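Local atomic coordinates of sporozoite surface protein 2 (Plasmodium vivax, PDB entry 4HQO), a protein that probably serves as the adhesive surface receptor for gliding motility of malaria sporozoites, using a metal-binding von Willebrand factor A domain and a thrombospondin repeat. Residues Pro34-Ile37 with Thr38-Pro42. The protein carries 4 engineered substitutions. Sequence-based numbering, arbitrary orientation.
Sequences PNWI and TKVIP
Asn35 O is gripped by two successive backbone amides, Lys39 N and Val40 N, each at 2.9 Å. The bond from Val40 is the straighter, 164° at the hydrogen against 133° for Lys39, and it runs from residue i+5 back to residue i. Ile41 N repeats that spacing on Trp36 O at 2.9 Å, and two consecutive bonds of this kind are the mark of a pi-helical turn. One residue on, Pro42 has no amide hydrogen; its CD lies 3.3 Å from Ile37 O, and the helix kinks there. Pro34 O also takes two donors, Thr38 N and Thr38 OG1. Thr38 OG1, 3.0 Å from Pro34 O, approaches from above the carbonyl plane, a position set by a chi1 of 65°, which folds it back over the preceding turn. On the buried side, Ile41 CG1 lies over one face of the Trp36 indole, a CH-pi contact 4.2 Å from the centroid of the five-membered ring, while Val40 CG1 meets Trp36 CZ3 obliquely at 3.7 Å. Tyr97 packs edge-to-face with this indole, and Trp36 NE1 donates to Leu93 O, tying the helix to the neighbouring helix 83-96. The arrangement is a pi-bulge ending at a proline kink, within the first beta-alpha-beta crossover of the von Willebrand factor A fold.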
# COMPACT_ATOMS: atom_id res chain seq x y z
N PRO A 34 -4.01 30.06 12.98
CA PRO A 34 -2.83 30.64 12.35
C PRO A 34 -1.84 29.57 11.89
O PRO A 34 -1.26 29.72 10.81
CB PRO A 34 -2.22 31.50 13.46
CG PRO A 34 -3.36 31.82 14.36
CD PRO A 34 -4.22 30.60 14.34
N ASN A 35 -1.68 28.50 12.66
CA ASN A 35 -0.78 27.42 12.27
C ASN A 35 -1.31 26.65 11.06
O ASN A 35 -0.54 26.24 10.20
CB ASN A 35 -0.53 26.47 13.45
CG ASN A 35 0.62 25.53 13.20
OD1 ASN A 35 0.43 24.42 12.70
ND2 ASN A 35 1.83 25.97 13.54
N TRP A 36 -2.62 26.44 11.02
CA TRP A 36 -3.29 25.84 9.87
C TRP A 36 -2.88 26.53 8.55
O TRP A 36 -2.56 25.88 7.56
CB TRP A 36 -4.82 25.92 10.06
CG TRP A 36 -5.61 25.12 9.07
CD1 TRP A 36 -6.34 25.60 8.02
CD2 TRP A 36 -5.74 23.70 9.03
NE1 TRP A 36 -6.91 24.56 7.32
CE2 TRP A 36 -6.56 23.38 7.93
CE3 TRP A 36 -5.24 22.65 9.82
CZ2 TRP A 36 -6.89 22.07 7.59
CZ3 TRP A 36 -5.57 21.35 9.49
CH2 TRP A 36 -6.38 21.07 8.39
N ILE A 37 -2.86 27.86 8.56
CA ILE A 37 -2.60 28.63 7.36
C ILE A 37 -1.12 28.76 7.01
O ILE A 37 -0.74 28.65 5.84
CB ILE A 37 -3.22 30.04 7.48
CG1 ILE A 37 -4.75 29.94 7.63
CG2 ILE A 37 -2.85 30.91 6.28
CD1 ILE A 37 -5.44 29.17 6.50
N THR A 38 -0.30 29.01 8.02
CA THR A 38 1.11 29.32 7.77
C THR A 38 2.02 28.10 7.77
O THR A 38 3.15 28.16 7.30
CB THR A 38 1.66 30.30 8.82
OG1 THR A 38 1.65 29.66 10.10
CG2 THR A 38 0.83 31.58 8.87
N LYS A 39 1.50 26.99 8.27
CA LYS A 39 2.29 25.79 8.49
C LYS A 39 1.66 24.51 7.91
O LYS A 39 2.28 23.80 7.11
CB LYS A 39 2.58 25.61 10.00
CG LYS A 39 2.99 24.20 10.41
CD LYS A 39 4.44 23.91 10.09
CE LYS A 39 4.87 22.58 10.70
NZ LYS A 39 6.32 22.33 10.48
N VAL A 40 0.44 24.21 8.32
CA VAL A 40 -0.19 22.95 7.91
C VAL A 40 -0.53 22.88 6.42
O VAL A 40 -0.20 21.90 5.75
CB VAL A 40 -1.47 22.67 8.71
CG1 VAL A 40 -2.06 21.33 8.28
CG2 VAL A 40 -1.16 22.68 10.21
N ILE A 41 -1.22 23.90 5.92
CA ILE A 41 -1.55 23.95 4.49
C ILE A 41 -0.29 23.93 3.60
O ILE A 41 -0.23 23.13 2.67
CB ILE A 41 -2.49 25.14 4.14
CG1 ILE A 41 -3.85 24.97 4.82
CG2 ILE A 41 -2.65 25.28 2.64
CD1 ILE A 41 -4.62 23.74 4.36
N PRO A 42 0.71 24.78 3.89
CA PRO A 42 1.93 24.66 3.08
C PRO A 42 2.61 23.29 3.21
O PRO A 42 3.22 22.83 2.25
CB PRO A 42 2.84 25.76 3.65
CG PRO A 42 1.90 26.76 4.23
CD PRO A 42 0.78 25.93 4.81